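Local coordinates for flocculation protein FLO11 (Saccharomyces cerevisiae, PDB 4UYT) that mediates homophilic cell-cell adhesion in yeast flocculation through its N-terminal Flo11 domain, and as a whole protein also promotes adhesion to substrates, at residues Val39-Ile49 with Phe166-Asn174. Residues are numbered along the deposited sequence; the frame is centred on the assembly and turned at random.
Sequences VSWVQDNTYQI and FYWNIDCDN. With NA (sodium ion), chain G.
Tyr47 and Trp168 form an edge-to-face aromatic pair at one end of the Flo11 adhesin domain, where the β-hairpin of strands 32-43 and 46-55 packs against strand 166-169 and the turn after it. NE1 of Trp168 sits over the centre of the Tyr47 ring, 3.4 Å from CD2 of Tyr47, with the planes at 63°. With CG between its backbone N and carbonyl carbon, the Trp168 indole lays a face against Val39, whose CG1 stands 3.5 Å from the centroid of the five-membered ring, almost on the ring normal. CG2 of Ile49 meets the far end of the indole at CH2.

Farther along, the Tyr47 hydroxyl takes a nearly straight hydrogen bond from the backbone N of Asp171 (2.8 Å, 164°), which arrives at the ring edge. Asp171 in turn covers one face of Trp41: its CA is 3.6 Å from the centroid of the five-membered ring, and its CB and carboxylate continue over the same face, the carboxylate plane tilted 32° from the indole. Trp41 NE1 donates a hydrogen bond to Asp44 O in the hairpin turn (2.8 Å), while water 1 bridges Asn45 OD1 and Asp171 OD1. Cys172 SG, disulfide-bonded to Cys8, rests near Trp41 N and at the Tyr47 edge.

Tyr47 is thus held between two indoles, Trp168 NE1 over one face and Trp41 CD1 against the other, and aromatic packing plus one direct hydrogen bond join hairpin to C-terminal turn.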
loop_
_atom_site.group_PDB
_atom_site.type_symbol
_atom_site.label_atom_id
_atom_site.label_comp_id
_atom_site.label_asym_id
_atom_site.label_seq_id
_atom_site.Cartn_x
_atom_site.Cartn_y
_atom_site.Cartn_z
ATOM N N VAL A 39 -11.188 -6.765 -2.213
ATOM C CA VAL A 39 -10.829 -7.695 -1.166
ATOM C C VAL A 39 -11.641 -8.953 -1.396
ATOM O O VAL A 39 -12.859 -8.887 -1.502
ATOM C CB VAL A 39 -11.126 -7.113 0.232
ATOM C CG1 VAL A 39 -10.898 -8.178 1.297
ATOM C CG2 VAL A 39 -10.311 -5.861 0.532
ATOM N N SER A 40 -10.973 -10.104 -1.426
ATOM C CA SER A 40 -11.620 -11.396 -1.516
ATOM C C SER A 40 -11.082 -12.307 -0.446
ATOM O O SER A 40 -9.872 -12.479 -0.285
ATOM C CB SER A 40 -11.342 -12.010 -2.890
ATOM O OG SER A 40 -11.893 -13.291 -3.055
ATOM N N TRP A 41 -11.985 -12.952 0.268
ATOM C CA TRP A 41 -11.577 -13.970 1.245
ATOM C C TRP A 41 -11.179 -15.238 0.518
ATOM O O TRP A 41 -11.957 -15.748 -0.311
ATOM C CB TRP A 41 -12.744 -14.235 2.174
ATOM C CG TRP A 41 -12.461 -15.272 3.226
ATOM C CD1 TRP A 41 -11.413 -15.301 4.093
ATOM C CD2 TRP A 41 -13.251 -16.427 3.488
ATOM N NE1 TRP A 41 -11.497 -16.397 4.864
ATOM C CE2 TRP A 41 -12.617 -17.139 4.541
ATOM C CE3 TRP A 41 -14.427 -16.899 2.928
ATOM C CZ2 TRP A 41 -13.180 -18.261 5.134
ATOM C CZ3 TRP A 41 -14.980 -18.077 3.534
ATOM C CH2 TRP A 41 -14.354 -18.714 4.599
ATOM N N VAL A 42 -10.003 -15.768 0.877
ATOM C CA VAL A 42 -9.475 -16.985 0.278
ATOM C C VAL A 42 -9.901 -18.200 1.125
ATOM O O VAL A 42 -10.616 -19.083 0.633
ATOM C CB VAL A 42 -7.954 -16.909 0.075
ATOM C CG1 VAL A 42 -7.484 -18.126 -0.689
ATOM C CG2 VAL A 42 -7.564 -15.608 -0.616
ATOM N N GLN A 43 -9.443 -18.231 2.363
ATOM C CA GLN A 43 -9.815 -19.214 3.372
ATOM C C GLN A 43 -9.115 -18.762 4.662
ATOM O O GLN A 43 -8.334 -17.811 4.656
ATOM C CB GLN A 43 -9.446 -20.643 3.006
ATOM C CG GLN A 43 -7.956 -20.850 2.809
ATOM C CD GLN A 43 -7.604 -22.293 2.590
ATOM O OE1 GLN A 43 -8.019 -22.886 1.619
ATOM N NE2 GLN A 43 -6.850 -22.887 3.509
ATOM N N ASP A 44 -9.364 -19.453 5.764
ATOM C CA ASP A 44 -8.723 -19.104 7.023
ATOM C C ASP A 44 -8.993 -17.627 7.300
ATOM O O ASP A 44 -10.160 -17.196 7.213
ATOM C CB ASP A 44 -7.223 -19.477 6.998
ATOM C CG ASP A 44 -6.973 -20.958 6.700
ATOM O OD1 ASP A 44 -7.741 -21.813 7.191
ATOM O OD2 ASP A 44 -6.022 -21.257 5.955
ATOM N N ASN A 45 -7.956 -16.886 7.644
ATOM C CA ASN A 45 -8.085 -15.401 7.739
ATOM C C ASN A 45 -7.261 -14.702 6.676
ATOM O O ASN A 45 -6.752 -13.592 6.885
ATOM C CB ASN A 45 -7.728 -14.876 9.144
ATOM C CG ASN A 45 -8.761 -15.318 10.129
ATOM O OD1 ASN A 45 -9.918 -14.910 10.021
ATOM N ND2 ASN A 45 -8.385 -16.132 11.080
ATOM N N THR A 46 -7.162 -15.370 5.534
ATOM C CA THR A 46 -6.356 -14.927 4.424
ATOM C C THR A 46 -7.249 -14.267 3.374
ATOM O O THR A 46 -8.266 -14.852 2.956
ATOM C CB THR A 46 -5.634 -16.114 3.808
ATOM O OG1 THR A 46 -4.883 -16.763 4.837
ATOM C CG2 THR A 46 -4.707 -15.677 2.716
ATOM N N TYR A 47 -6.842 -13.067 2.946
ATOM C CA TYR A 47 -7.582 -12.288 1.942
ATOM C C TYR A 47 -6.623 -11.884 0.858
ATOM O O TYR A 47 -5.480 -11.519 1.119
ATOM C CB TYR A 47 -8.179 -11.005 2.572
ATOM C CG TYR A 47 -9.077 -11.297 3.727
ATOM C CD1 TYR A 47 -8.574 -11.540 4.997
ATOM C CD2 TYR A 47 -10.457 -11.329 3.556
ATOM C CE1 TYR A 47 -9.397 -11.833 6.030
ATOM C CE2 TYR A 47 -11.294 -11.603 4.613
ATOM C CZ TYR A 47 -10.752 -11.862 5.858
ATOM O OH TYR A 47 -11.591 -12.125 6.894
ATOM N N GLN A 48 -7.143 -11.926 -0.369
ATOM C CA GLN A 48 -6.446 -11.398 -1.521
ATOM C C GLN A 48 -6.949 -9.983 -1.747
ATOM O O GLN A 48 -8.146 -9.773 -1.945
ATOM C CB GLN A 48 -6.715 -12.275 -2.737
ATOM C CG GLN A 48 -5.919 -11.845 -3.945
ATOM C CD GLN A 48 -6.008 -12.835 -5.056
ATOM O OE1 GLN A 48 -7.063 -13.028 -5.620
ATOM N NE2 GLN A 48 -4.900 -13.480 -5.374
ATOM N N ILE A 49 -6.046 -9.003 -1.652
ATOM C CA ILE A 49 -6.401 -7.606 -1.772
ATOM C C ILE A 49 -5.691 -6.977 -2.948
ATOM O O ILE A 49 -4.602 -7.428 -3.315
ATOM C CB ILE A 49 -6.124 -6.826 -0.469
ATOM C CG1 ILE A 49 -4.648 -6.541 -0.213
ATOM C CG2 ILE A 49 -6.759 -7.570 0.686
ATOM C CD1 ILE A 49 -4.397 -5.639 0.982
ATOM N N PHE A 166 -7.403 0.312 6.431
ATOM C CA PHE A 166 -8.674 -0.111 5.865
ATOM C C PHE A 166 -9.196 -1.278 6.646
ATOM O O PHE A 166 -8.428 -2.033 7.265
ATOM C CB PHE A 166 -8.511 -0.521 4.398
ATOM C CG PHE A 166 -8.233 0.634 3.503
ATOM C CD1 PHE A 166 -6.943 1.141 3.371
ATOM C CD2 PHE A 166 -9.270 1.229 2.766
ATOM C CE1 PHE A 166 -6.720 2.246 2.566
ATOM C CE2 PHE A 166 -9.022 2.327 1.947
ATOM C CZ PHE A 166 -7.752 2.811 1.849
ATOM N N TYR A 167 -10.504 -1.496 6.557
ATOM C CA TYR A 167 -11.107 -2.684 7.154
ATOM C C TYR A 167 -12.231 -3.185 6.263
ATOM O O TYR A 167 -12.704 -2.514 5.346
ATOM C CB TYR A 167 -11.562 -2.380 8.582
ATOM C CG TYR A 167 -12.703 -1.392 8.750
ATOM C CD1 TYR A 167 -14.011 -1.775 8.510
ATOM C CD2 TYR A 167 -12.488 -0.138 9.289
ATOM C CE1 TYR A 167 -15.075 -0.957 8.747
ATOM C CE2 TYR A 167 -13.571 0.722 9.548
ATOM C CZ TYR A 167 -14.866 0.285 9.254
ATOM O OH TYR A 167 -15.983 1.063 9.485
ATOM N N TRP A 168 -12.648 -4.418 6.519
ATOM C CA TRP A 168 -13.648 -5.092 5.698
ATOM C C TRP A 168 -14.246 -6.248 6.515
ATOM O O TRP A 168 -13.816 -6.562 7.610
ATOM C CB TRP A 168 -13.051 -5.610 4.410
ATOM C CG TRP A 168 -11.848 -6.482 4.573
ATOM C CD1 TRP A 168 -11.819 -7.812 4.920
ATOM C CD2 TRP A 168 -10.493 -6.099 4.393
ATOM N NE1 TRP A 168 -10.524 -8.272 4.975
ATOM C CE2 TRP A 168 -9.687 -7.252 4.632
ATOM C CE3 TRP A 168 -9.864 -4.905 4.008
ATOM C CZ2 TRP A 168 -8.314 -7.260 4.454
ATOM C CZ3 TRP A 168 -8.501 -4.909 3.839
ATOM C CH2 TRP A 168 -7.741 -6.081 4.054
ATOM N N ASN A 169 -15.253 -6.883 5.935
ATOM C CA ASN A 169 -15.970 -7.939 6.630
ATOM C C ASN A 169 -15.135 -9.229 6.780
ATOM O O ASN A 169 -14.538 -9.713 5.819
ATOM C CB ASN A 169 -17.280 -8.275 5.952
ATOM C CG ASN A 169 -18.386 -7.293 6.307
ATOM O OD1 ASN A 169 -18.149 -6.099 6.510
ATOM N ND2 ASN A 169 -19.604 -7.784 6.362
ATOM N N ILE A 170 -15.206 -9.803 7.960
ATOM C CA ILE A 170 -14.617 -11.113 8.243
ATOM C C ILE A 170 -15.184 -12.133 7.261
ATOM O O ILE A 170 -16.408 -12.226 7.065
ATOM C CB ILE A 170 -14.896 -11.518 9.697
ATOM C CG1 ILE A 170 -14.183 -10.575 10.673
ATOM C CG2 ILE A 170 -14.484 -12.967 9.957
ATOM C CD1 ILE A 170 -14.722 -10.634 12.088
ATOM N N ASP A 171 -14.285 -12.886 6.642
ATOM C CA ASP A 171 -14.581 -13.924 5.649
ATOM C C ASP A 171 -15.350 -13.359 4.444
ATOM O O ASP A 171 -15.905 -14.117 3.639
ATOM C CB ASP A 171 -15.319 -15.098 6.271
ATOM C CG ASP A 171 -14.561 -15.719 7.425
ATOM O OD1 ASP A 171 -13.305 -15.580 7.444
ATOM O OD2 ASP A 171 -15.201 -16.313 8.315
ATOM N N CYS A 172 -15.356 -12.019 4.301
ATOM C CA CYS A 172 -16.195 -11.381 3.297
ATOM C C CYS A 172 -17.639 -11.863 3.322
ATOM O O CYS A 172 -18.305 -11.912 2.297
ATOM C CB CYS A 172 -15.606 -11.401 1.922
ATOM S SG CYS A 172 -14.038 -10.456 1.857
ATOM N N ASP A 173 -18.129 -12.190 4.512
ATOM C CA ASP A 173 -19.523 -12.509 4.674
ATOM C C ASP A 173 -20.303 -11.198 4.715
ATOM O O ASP A 173 -20.338 -10.489 5.722
ATOM C CB ASP A 173 -19.746 -13.286 5.947
ATOM C CG ASP A 173 -21.181 -13.633 6.184
ATOM O OD1 ASP A 173 -22.064 -13.102 5.488
ATOM O OD2 ASP A 173 -21.436 -14.528 7.040
ATOM N N ASN A 174 -20.891 -10.844 3.583
ATOM C CA ASN A 174 -21.529 -9.534 3.436
ATOM C C ASN A 174 -22.860 -9.426 4.164
ATOM O O ASN A 174 -23.428 -8.344 4.241
ATOM C CB ASN A 174 -21.706 -9.223 1.967
ATOM C CG ASN A 174 -20.387 -9.113 1.249
ATOM O OD1 ASN A 174 -20.082 -9.918 0.330
ATOM N ND2 ASN A 174 -19.579 -8.204 1.672
HETATM NA NA NA G . -8.650 -8.716 -4.540
HETATM O O HOH W 1 -12.177 -16.374 9.639
HETATM O O HOH W 2 -8.638 -10.628 -6.004
#